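KLLA0F20702p (Kluyveromyces lactis, PDB 5Y5A) is the yeast telomerase-associated protein Est1, which binds Cdc13 and through this interaction probably recruits telomerase to telomeres. Local coordinates at residues A[371-374]-A[375-378]; A[392-395]-A[396-399]; A[383-386]-A[387-391]; A[435-438]-A[439-442]. All coordinates share one frame; numbering follows the deposited sequence.

Contact 1 (A[371-374]-A[375-378]); sequences SFHM and YQMI
Tyr-375 to Ile-378 hang from Ser-371 to Met-374 by four consecutive i to i+4 backbone hydrogen bonds, about two turns of the long helix 339-379 in the all-helical Est1 DNA/RNA-binding region. They run from Tyr-375 N to Ser-371 O (2.9 Å) to Ile-378 N to Met-374 O (2.8 Å). The bond from Gln-376 N to Phe-372 O is the longest of the set, at 3.3 Å.

Phe-372 and Gln-376 carry the main side-chain meeting. With the Phe-372 CG anti to its backbone N (chi1 175°), the ring swings forward along the helix, toward its C-terminal end, and CE2 comes 3.8 Å from Gln-376 CD. The ring and the amide are neither stacked nor perpendicular, their planes standing 37° apart. Nearer the backbone, Gln-376 CG rests 3.4 Å from Phe-372 O. His-373 runs alongside the glutamine and points the same way, yet turns its ring almost square to the amide. Phe-372 CD2 lies 4.2 Å above the centre of the imidazole. On another side of the helix Ile-378 folds over the Met-374 carbonyl, CG1 reaching 3.3 Å from Met-374 O and CD1 4.4 Å from Met-374 CB.

Outside the turn, Met-374 packs against helices 251-263 and 271-279, and His-373 NE2 pairs with Trp-432 NE1. An indole nitrogen can serve that bond only as donor, which implies that NE2 accepts and suggests that the proton of a neutral imidazole sits on ND1. Here the side chains add mainly van der Waals contact to the backbone bonds, the hydrogen bond of His-373 going to another helix.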
loop_
_atom_site.group_PDB
_atom_site.type_symbol
_atom_site.label_atom_id
_atom_site.label_comp_id
_atom_site.label_asym_id
_atom_site.label_seq_id
_atom_site.Cartn_x
_atom_site.Cartn_y
_atom_site.Cartn_z
ATOM N N SER A 371 -5.167 4.871 -8.677
ATOM C CA SER A 371 -4.666 5.613 -9.826
ATOM C C SER A 371 -5.604 6.702 -10.334
ATOM O O SER A 371 -5.153 7.647 -10.991
ATOM C CB SER A 371 -4.345 4.654 -10.966
ATOM O OG SER A 371 -3.132 3.972 -10.683
ATOM N N PHE A 372 -6.900 6.579 -10.054
ATOM C CA PHE A 372 -7.834 7.635 -10.448
ATOM C C PHE A 372 -7.539 8.894 -9.638
ATOM O O PHE A 372 -7.667 10.013 -10.141
ATOM C CB PHE A 372 -9.302 7.207 -10.259
ATOM C CG PHE A 372 -10.302 8.316 -10.548
ATOM C CD1 PHE A 372 -10.628 8.653 -11.857
ATOM C CD2 PHE A 372 -10.916 9.007 -9.515
ATOM C CE1 PHE A 372 -11.533 9.664 -12.130
ATOM C CE2 PHE A 372 -11.829 10.032 -9.779
ATOM C CZ PHE A 372 -12.137 10.360 -11.086
ATOM N N HIS A 373 -7.137 8.712 -8.385
ATOM C CA HIS A 373 -6.812 9.855 -7.537
ATOM C C HIS A 373 -5.380 10.323 -7.797
ATOM O O HIS A 373 -5.077 11.487 -7.609
ATOM C CB HIS A 373 -7.018 9.511 -6.062
ATOM C CG HIS A 373 -8.410 9.055 -5.747
ATOM N ND1 HIS A 373 -9.415 9.928 -5.391
ATOM C CD2 HIS A 373 -8.969 7.822 -5.771
ATOM C CE1 HIS A 373 -10.531 9.250 -5.193
ATOM N NE2 HIS A 373 -10.289 7.971 -5.414
ATOM N N MET A 374 -4.506 9.417 -8.230
ATOM C CA MET A 374 -3.198 9.839 -8.739
ATOM C C MET A 374 -3.425 10.804 -9.910
ATOM O O MET A 374 -2.827 11.879 -9.971
ATOM C CB MET A 374 -2.352 8.642 -9.186
ATOM C CG MET A 374 -2.021 7.647 -8.067
ATOM S SD MET A 374 -1.109 8.391 -6.690
ATOM C CE MET A 374 0.525 8.552 -7.416
ATOM N N TYR A 375 -4.299 10.398 -10.830
ATOM C CA TYR A 375 -4.678 11.220 -11.975
ATOM C C TYR A 375 -5.092 12.636 -11.552
ATOM O O TYR A 375 -4.670 13.618 -12.165
ATOM C CB TYR A 375 -5.828 10.552 -12.760
ATOM C CG TYR A 375 -6.264 11.297 -14.018
ATOM C CD1 TYR A 375 -7.000 12.470 -13.936
ATOM C CD2 TYR A 375 -5.943 10.815 -15.286
ATOM C CE1 TYR A 375 -7.393 13.156 -15.063
ATOM C CE2 TYR A 375 -6.338 11.500 -16.429
ATOM C CZ TYR A 375 -7.067 12.667 -16.304
ATOM O OH TYR A 375 -7.472 13.360 -17.416
ATOM N N GLN A 376 -5.927 12.744 -10.523
ATOM C CA GLN A 376 -6.445 14.057 -10.128
ATOM C C GLN A 376 -5.372 14.900 -9.476
ATOM O O GLN A 376 -5.347 16.112 -9.658
ATOM C CB GLN A 376 -7.648 13.909 -9.191
ATOM C CG GLN A 376 -8.832 13.177 -9.826
ATOM C CD GLN A 376 -10.075 13.250 -8.970
ATOM O OE1 GLN A 376 -11.146 13.634 -9.445
ATOM N NE2 GLN A 376 -9.938 12.896 -7.693
ATOM N N MET A 377 -4.479 14.274 -8.718
ATOM C CA MET A 377 -3.394 15.033 -8.105
ATOM C C MET A 377 -2.374 15.462 -9.148
ATOM O O MET A 377 -1.825 16.550 -9.065
ATOM C CB MET A 377 -2.704 14.233 -7.008
ATOM C CG MET A 377 -3.559 14.002 -5.780
ATOM S SD MET A 377 -2.676 12.957 -4.614
ATOM C CE MET A 377 -1.548 14.144 -3.900
ATOM N N ILE A 378 -2.137 14.609 -10.139
ATOM C CA ILE A 378 -1.088 14.877 -11.122
ATOM C C ILE A 378 -1.558 15.856 -12.198
ATOM O O ILE A 378 -0.821 16.767 -12.578
ATOM C CB ILE A 378 -0.592 13.553 -11.769
ATOM C CG1 ILE A 378 0.260 12.771 -10.758
ATOM C CG2 ILE A 378 0.202 13.831 -13.037
ATOM C CD1 ILE A 378 0.543 11.328 -11.154
#

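Contact 2 (A[392-395]-A[396-399]); sequences TKFL and EFIF
Ile-398 sets its CD1 methyl squarely over the Phe-394 ring, 4.0 Å from the centroid and only 9° off the ring normal, a CH-pi contact one helical turn apart. The isoleucine manages this because its CG1 is anti to the carbonyl carbon (chi1 -67°), aiming the longer branch back toward the start of the helix. Phe-397 meets the same ring differently: its CD2 approaches Phe-394 CE1 at 4.1 Å, edge against edge, leaving the face to the isoleucine.

Leu-395 and Phe-399 lie side by side and point the same way, Leu-395 CD1 touching Phe-399 CE1 at 4.1 Å. The Phe-399 ring also turns its edge to the backbone, so that Leu-395 O lies in the ring plane, 3.2 Å from CD1.

The more polar side belongs to Glu-396, stretched back over the preceding turn with its CG 3.3 Å from Thr-392 O. One carboxylate oxygen, OE2, sits 3.8 Å from Thr-392 CG2. The other, OE1, is 4.0 Å from Lys-393 NZ, too long for a salt bridge, though the opposite charges probably still attract.

This part of helix 385-410, in the all-helical Est1 DNA/RNA-binding region, is wedged between other helices. Phe-394 stacks on His-324 of helix 318-325, Leu-395 and Ile-398 pack on Phe-372 of helix 339-379 and Trp-432 of helix 421-433, and Phe-399 reaches Val-439 and Phe-442 of helix 437-444.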
loop_
_atom_site.group_PDB
_atom_site.type_symbol
_atom_site.label_atom_id
_atom_site.label_comp_id
_atom_site.label_asym_id
_atom_site.label_seq_id
_atom_site.Cartn_x
_atom_site.Cartn_y
_atom_site.Cartn_z
ATOM N N THR A 392 -13.148 11.654 -17.623
ATOM C CA THR A 392 -14.290 10.761 -17.819
ATOM C C THR A 392 -13.875 9.466 -18.533
ATOM O O THR A 392 -14.348 8.369 -18.190
ATOM C CB THR A 392 -15.404 11.471 -18.620
ATOM O OG1 THR A 392 -15.838 12.621 -17.893
ATOM C CG2 THR A 392 -16.597 10.555 -18.865
ATOM N N LYS A 393 -12.985 9.595 -19.515
ATOM C CA LYS A 393 -12.475 8.433 -20.245
ATOM C C LYS A 393 -11.760 7.449 -19.311
ATOM O O LYS A 393 -11.853 6.236 -19.495
ATOM C CB LYS A 393 -11.523 8.867 -21.368
ATOM C CG LYS A 393 -12.193 9.520 -22.564
ATOM C CD LYS A 393 -13.061 8.529 -23.307
ATOM C CE LYS A 393 -13.676 9.149 -24.549
ATOM N NZ LYS A 393 -14.511 8.153 -25.275
ATOM N N PHE A 394 -11.047 7.971 -18.314
ATOM C CA PHE A 394 -10.329 7.112 -17.367
ATOM C C PHE A 394 -11.326 6.369 -16.486
ATOM O O PHE A 394 -11.189 5.174 -16.245
ATOM C CB PHE A 394 -9.356 7.925 -16.496
ATOM C CG PHE A 394 -8.367 7.071 -15.717
ATOM C CD1 PHE A 394 -8.147 5.739 -16.059
ATOM C CD2 PHE A 394 -7.670 7.600 -14.640
ATOM C CE1 PHE A 394 -7.242 4.953 -15.350
ATOM C CE2 PHE A 394 -6.761 6.818 -13.916
ATOM C CZ PHE A 394 -6.550 5.493 -14.275
ATOM N N LEU A 395 -12.324 7.097 -16.005
ATOM C CA LEU A 395 -13.352 6.540 -15.138
ATOM C C LEU A 395 -14.122 5.444 -15.882
ATOM O O LEU A 395 -14.455 4.404 -15.310
ATOM C CB LEU A 395 -14.285 7.656 -14.665
ATOM C CG LEU A 395 -15.000 7.560 -13.316
ATOM C CD1 LEU A 395 -14.069 7.094 -12.216
ATOM C CD2 LEU A 395 -15.580 8.921 -12.975
ATOM N N GLU A 396 -14.371 5.674 -17.170
ATOM C CA GLU A 396 -15.022 4.679 -18.015
ATOM C C GLU A 396 -14.201 3.400 -18.079
ATOM O O GLU A 396 -14.750 2.310 -17.935
ATOM C CB GLU A 396 -15.243 5.219 -19.430
ATOM C CG GLU A 396 -16.376 6.220 -19.548
ATOM C CD GLU A 396 -16.478 6.824 -20.933
ATOM O OE1 GLU A 396 -15.660 6.451 -21.802
ATOM O OE2 GLU A 396 -17.373 7.670 -21.151
ATOM N N PHE A 397 -12.892 3.539 -18.303
ATOM C CA PHE A 397 -12.002 2.384 -18.353
ATOM C C PHE A 397 -12.017 1.653 -17.021
ATOM O O PHE A 397 -12.024 0.428 -16.970
ATOM C CB PHE A 397 -10.557 2.791 -18.698
ATOM C CG PHE A 397 -9.565 1.683 -18.480
ATOM C CD1 PHE A 397 -9.551 0.574 -19.321
ATOM C CD2 PHE A 397 -8.674 1.728 -17.418
ATOM C CE1 PHE A 397 -8.651 -0.475 -19.114
ATOM C CE2 PHE A 397 -7.773 0.694 -17.199
ATOM C CZ PHE A 397 -7.758 -0.416 -18.050
ATOM N N ILE A 398 -12.004 2.419 -15.937
ATOM C CA ILE A 398 -12.006 1.819 -14.612
ATOM C C ILE A 398 -13.266 0.976 -14.415
ATOM O O ILE A 398 -13.199 -0.162 -13.942
ATOM C CB ILE A 398 -11.883 2.897 -13.517
ATOM C CG1 ILE A 398 -10.490 3.532 -13.603
ATOM C CG2 ILE A 398 -12.097 2.302 -12.137
ATOM C CD1 ILE A 398 -10.212 4.568 -12.573
ATOM N N PHE A 399 -14.418 1.509 -14.813
ATOM C CA PHE A 399 -15.653 0.757 -14.615
ATOM C C PHE A 399 -15.778 -0.391 -15.614
ATOM O O PHE A 399 -16.439 -1.386 -15.340
ATOM C CB PHE A 399 -16.858 1.696 -14.668
ATOM C CG PHE A 399 -17.146 2.336 -13.342
ATOM C CD1 PHE A 399 -16.434 3.449 -12.927
ATOM C CD2 PHE A 399 -18.063 1.771 -12.472
ATOM C CE1 PHE A 399 -16.674 4.029 -11.688
ATOM C CE2 PHE A 399 -18.302 2.343 -11.225
ATOM C CZ PHE A 399 -17.611 3.474 -10.838
#

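Contact 3 (A[383-386]-A[387-391]); sequences SNIR and SIQSE
Asn-384 O receives Ile-388 N at 3.1 Å, the opening i to i+4 bond of helix 385-410, and Gln-389 N to Ile-385 O and Ser-390 N to Arg-386 O continue the pattern. This is a helix N-terminus with Asn-384 at the N-cap, but the asparagine side chain makes no capping bond. It is engaged backwards instead, its OD1 taking a hydrogen bond from Ser-383 OG.

The side chain that ties the loop to the first turn is Ser-387, three residues into the helix. Its OG lies between its own backbone N and carbonyl carbon (chi1 51°), which turns the hydroxyl back over the start of the helix. There it accepts from Ser-383 N at 3.0 Å and donates to Asn-384 O at 2.9 Å. The site resembles that of a capping box, yet the N-H it accepts comes from the residue before the N-cap. Both donors to Asn-384 O, Ser-387 OG and Ile-388 N, arrive from the same face of the carbonyl plane.

Side-chain carbons lie close to the same backbone. Ile-388 lays CG1 3.1 Å from Asn-384 O, and Ile-385 CG2 meets the amide of Gln-389, 3.4 Å from its NE2. Most of this end lies at the surface, although Ser-390 leans on Tyr-375 of helix 339-379.

One turn on, Ser-390 grips a single acceptor twice: its OG bonds to Arg-386 O at 3.1 Å, and its backbone N reaches the same oxygen from the opposite face of the carbonyl plane.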
loop_
_atom_site.group_PDB
_atom_site.type_symbol
_atom_site.label_atom_id
_atom_site.label_comp_id
_atom_site.label_asym_id
_atom_site.label_seq_id
_atom_site.Cartn_x
_atom_site.Cartn_y
_atom_site.Cartn_z
ATOM N N SER A 383 -11.185 21.386 -15.670
ATOM C CA SER A 383 -11.741 22.705 -15.955
ATOM C C SER A 383 -12.251 22.800 -17.392
ATOM O O SER A 383 -13.428 23.066 -17.625
ATOM C CB SER A 383 -10.688 23.778 -15.704
ATOM O OG SER A 383 -9.542 23.535 -16.498
ATOM N N ASN A 384 -11.347 22.589 -18.347
ATOM C CA ASN A 384 -11.688 22.499 -19.766
ATOM C C ASN A 384 -12.749 21.442 -20.058
ATOM O O ASN A 384 -12.930 20.502 -19.284
ATOM C CB ASN A 384 -10.448 22.145 -20.593
ATOM C CG ASN A 384 -9.348 23.167 -20.470
ATOM O OD1 ASN A 384 -9.312 23.955 -19.525
ATOM N ND2 ASN A 384 -8.433 23.159 -21.431
ATOM N N ILE A 385 -13.433 21.584 -21.189
ATOM C CA ILE A 385 -14.276 20.504 -21.686
ATOM C C ILE A 385 -13.407 19.278 -21.959
ATOM O O ILE A 385 -13.809 18.148 -21.702
ATOM C CB ILE A 385 -15.044 20.898 -22.962
ATOM C CG1 ILE A 385 -16.146 21.905 -22.634
ATOM C CG2 ILE A 385 -15.667 19.671 -23.615
ATOM C CD1 ILE A 385 -17.205 21.358 -21.694
ATOM N N ARG A 386 -12.196 19.523 -22.450
ATOM C CA ARG A 386 -11.273 18.457 -22.807
ATOM C C ARG A 386 -10.746 17.710 -21.579
ATOM O O ARG A 386 -10.585 16.494 -21.609
ATOM C CB ARG A 386 -10.104 19.025 -23.614
ATOM C CG ARG A 386 -9.132 17.971 -24.095
ATOM C CD ARG A 386 -8.112 18.549 -25.050
ATOM N NE ARG A 386 -7.304 17.495 -25.658
ATOM C CZ ARG A 386 -6.347 17.707 -26.557
ATOM N NH1 ARG A 386 -6.070 18.939 -26.960
ATOM N NH2 ARG A 386 -5.667 16.682 -27.055
ATOM N N SER A 387 -10.485 18.440 -20.500
ATOM C CA SER A 387 -9.962 17.825 -19.289
ATOM C C SER A 387 -11.049 17.034 -18.573
ATOM O O SER A 387 -10.766 16.028 -17.932
ATOM C CB SER A 387 -9.359 18.884 -18.358
ATOM O OG SER A 387 -10.270 19.948 -18.151
ATOM N N ILE A 388 -12.297 17.480 -18.694
ATOM C CA ILE A 388 -13.432 16.715 -18.182
ATOM C C ILE A 388 -13.575 15.388 -18.943
ATOM O O ILE A 388 -13.790 14.332 -18.341
ATOM C CB ILE A 388 -14.748 17.521 -18.281
ATOM C CG1 ILE A 388 -14.697 18.745 -17.358
ATOM C CG2 ILE A 388 -15.945 16.653 -17.934
ATOM C CD1 ILE A 388 -15.839 19.735 -17.585
ATOM N N GLN A 389 -13.435 15.442 -20.265
ATOM C CA GLN A 389 -13.600 14.251 -21.088
ATOM C C GLN A 389 -12.462 13.246 -20.878
ATOM O O GLN A 389 -12.700 12.039 -20.861
ATOM C CB GLN A 389 -13.716 14.641 -22.562
ATOM C CG GLN A 389 -14.986 15.435 -22.861
ATOM C CD GLN A 389 -15.000 16.054 -24.247
ATOM O OE1 GLN A 389 -13.961 16.177 -24.897
ATOM N NE2 GLN A 389 -16.183 16.450 -24.705
ATOM N N SER A 390 -11.239 13.745 -20.705
ATOM C CA SER A 390 -10.087 12.895 -20.409
ATOM C C SER A 390 -10.267 12.171 -19.083
ATOM O O SER A 390 -10.010 10.976 -18.980
ATOM C CB SER A 390 -8.792 13.715 -20.368
ATOM O OG SER A 390 -8.461 14.200 -21.653
ATOM N N GLU A 391 -10.703 12.910 -18.070
ATOM C CA GLU A 391 -10.976 12.337 -16.757
ATOM C C GLU A 391 -12.124 11.326 -16.842
ATOM O O GLU A 391 -12.076 10.262 -16.229
ATOM C CB GLU A 391 -11.290 13.455 -15.751
ATOM C CG GLU A 391 -11.579 12.984 -14.331
ATOM C CD GLU A 391 -11.505 14.114 -13.307
ATOM O OE1 GLU A 391 -12.206 14.034 -12.277
ATOM O OE2 GLU A 391 -10.736 15.076 -13.524
#

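Contact 4 (A[435-438]-A[439-442]); sequences SHKN and VLKF
Hydrogen bonding starts at His-436, the N-cap residue, whose O takes a nearly straight bond from Leu-440 N (2.8 Å, 172°). Val-439 N also approaches that oxygen, at 3.0 Å, but its sharply bent bond is weak. Lys-441 N to Lys-437 O and Phe-442 N to Asn-438 O then carry the helix on. Around the cap, His-436 NE2 is hydrogen-bonded to Pro-493 O and so must act as its donor.

Van der Waals contacts between side chains centre on Val-439. Its CG2 methyl reaches back to His-436 CB at 3.8 Å and also lies 4.0 Å from Asn-438 OD1. The asparagine puts its amide there by holding CG between its backbone N and carbonyl carbon (chi1 54°).

The short helix 437-444 belongs to the Est1 DNA/RNA-binding region, an all-helical region whose sequence family belongs to the TPR clan. Val-439 is buried against Trp-432 and Ile-433 of helix 421-433.

A lysine stem and the bound peptide account for the rest. Lys-441 runs extended past the carbonyl of Lys-437, with CG 3.2 Å and CD 3.6 Å from Lys-437 O. Lys-437, Leu-440 and Lys-441 all touch the bound peptide, probably a piece of Cdc13. Lys-437 NZ gives a hydrogen bond to the peptide backbone, while Leu-440 packs on that backbone and Lys-441 on a polar side chain.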
loop_
_atom_site.group_PDB
_atom_site.type_symbol
_atom_site.label_atom_id
_atom_site.label_comp_id
_atom_site.label_asym_id
_atom_site.label_seq_id
_atom_site.Cartn_x
_atom_site.Cartn_y
_atom_site.Cartn_z
ATOM N N SER A 435 -17.747 6.772 -1.427
ATOM C CA SER A 435 -16.848 7.743 -0.808
ATOM C C SER A 435 -16.679 9.027 -1.607
ATOM O O SER A 435 -16.134 9.997 -1.101
ATOM C CB SER A 435 -15.457 7.127 -0.591
ATOM O OG SER A 435 -15.487 6.086 0.368
ATOM N N HIS A 436 -17.098 9.020 -2.866
ATOM C CA HIS A 436 -16.869 10.168 -3.736
ATOM C C HIS A 436 -18.108 10.449 -4.592
ATOM O O HIS A 436 -18.538 9.612 -5.383
ATOM C CB HIS A 436 -15.633 9.933 -4.609
ATOM C CG HIS A 436 -14.429 9.499 -3.832
ATOM N ND1 HIS A 436 -13.673 10.374 -3.079
ATOM C CD2 HIS A 436 -13.861 8.280 -3.666
ATOM C CE1 HIS A 436 -12.693 9.718 -2.492
ATOM N NE2 HIS A 436 -12.791 8.440 -2.819
ATOM N N LYS A 437 -18.675 11.633 -4.421
ATOM C CA LYS A 437 -19.898 12.008 -5.118
ATOM C C LYS A 437 -19.799 11.854 -6.635
ATOM O O LYS A 437 -20.703 11.311 -7.265
ATOM C CB LYS A 437 -20.276 13.440 -4.761
ATOM C CG LYS A 437 -20.709 13.581 -3.315
ATOM C CD LYS A 437 -21.670 12.461 -2.938
ATOM C CE LYS A 437 -22.214 12.640 -1.529
ATOM N NZ LYS A 437 -23.115 11.521 -1.151
ATOM N N ASN A 438 -18.699 12.325 -7.217
ATOM C CA ASN A 438 -18.508 12.215 -8.657
ATOM C C ASN A 438 -18.466 10.756 -9.121
ATOM O O ASN A 438 -18.965 10.422 -10.193
ATOM C CB ASN A 438 -17.228 12.945 -9.079
ATOM C CG ASN A 438 -15.992 12.475 -8.302
ATOM O OD1 ASN A 438 -16.048 12.258 -7.089
ATOM N ND2 ASN A 438 -14.870 12.328 -9.003
ATOM N N VAL A 439 -17.862 9.887 -8.315
ATOM C CA VAL A 439 -17.744 8.484 -8.686
ATOM C C VAL A 439 -19.098 7.801 -8.529
ATOM O O VAL A 439 -19.509 7.015 -9.380
ATOM C CB VAL A 439 -16.669 7.765 -7.846
ATOM C CG1 VAL A 439 -16.619 6.282 -8.193
ATOM C CG2 VAL A 439 -15.319 8.415 -8.075
ATOM N N LEU A 440 -19.795 8.133 -7.448
ATOM C CA LEU A 440 -21.156 7.659 -7.220
ATOM C C LEU A 440 -22.082 8.028 -8.375
ATOM O O LEU A 440 -22.883 7.207 -8.818
ATOM C CB LEU A 440 -21.710 8.232 -5.911
ATOM C CG LEU A 440 -23.186 7.944 -5.635
ATOM C CD1 LEU A 440 -23.439 6.443 -5.546
ATOM C CD2 LEU A 440 -23.654 8.646 -4.373
ATOM N N LYS A 441 -21.976 9.262 -8.865
ATOM C CA LYS A 441 -22.844 9.699 -9.954
ATOM C C LYS A 441 -22.551 8.941 -11.247
ATOM O O LYS A 441 -23.473 8.543 -11.946
ATOM C CB LYS A 441 -22.716 11.206 -10.176
ATOM C CG LYS A 441 -23.318 12.016 -9.037
ATOM C CD LYS A 441 -22.938 13.485 -9.100
ATOM C CE LYS A 441 -23.558 14.266 -7.939
ATOM N NZ LYS A 441 -23.107 15.690 -7.900
ATOM N N PHE A 442 -21.272 8.746 -11.557
ATOM C CA PHE A 442 -20.882 7.982 -12.739
ATOM C C PHE A 442 -21.404 6.541 -12.650
ATOM O O PHE A 442 -21.936 5.998 -13.620
ATOM C CB PHE A 442 -19.352 7.977 -12.904
ATOM C CG PHE A 442 -18.876 7.328 -14.181
ATOM C CD1 PHE A 442 -18.710 5.954 -14.263
ATOM C CD2 PHE A 442 -18.600 8.098 -15.306
ATOM C CE1 PHE A 442 -18.275 5.353 -15.437
ATOM C CE2 PHE A 442 -18.161 7.505 -16.478
ATOM C CZ PHE A 442 -17.997 6.125 -16.542
#

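How the contacts relate
Each contact is local, joining residues about one turn apart, and none closes a longer loop. From the N terminus they come in series as contacts 1, 3, 2 and 4, without nesting or crossing. Contact 1 lies near the end of helix 339-379; a short link leads to contact 3 at the start of helix 385-410, and contact 2 adjoins it. Those two helices run roughly antiparallel, joined by Tyr-375 CD2 on Phe-394 CD2 at 3.7 Å. Contact 4, beyond helix 421-433, meets contact 2 through Glu-396 CG on Phe-442 CZ (3.4 Å) and contact 1 through His-373 CE1 on His-436 NE2 (3.4 Å). Contacts 3 and 4 do not touch, their centres about 17 Å apart.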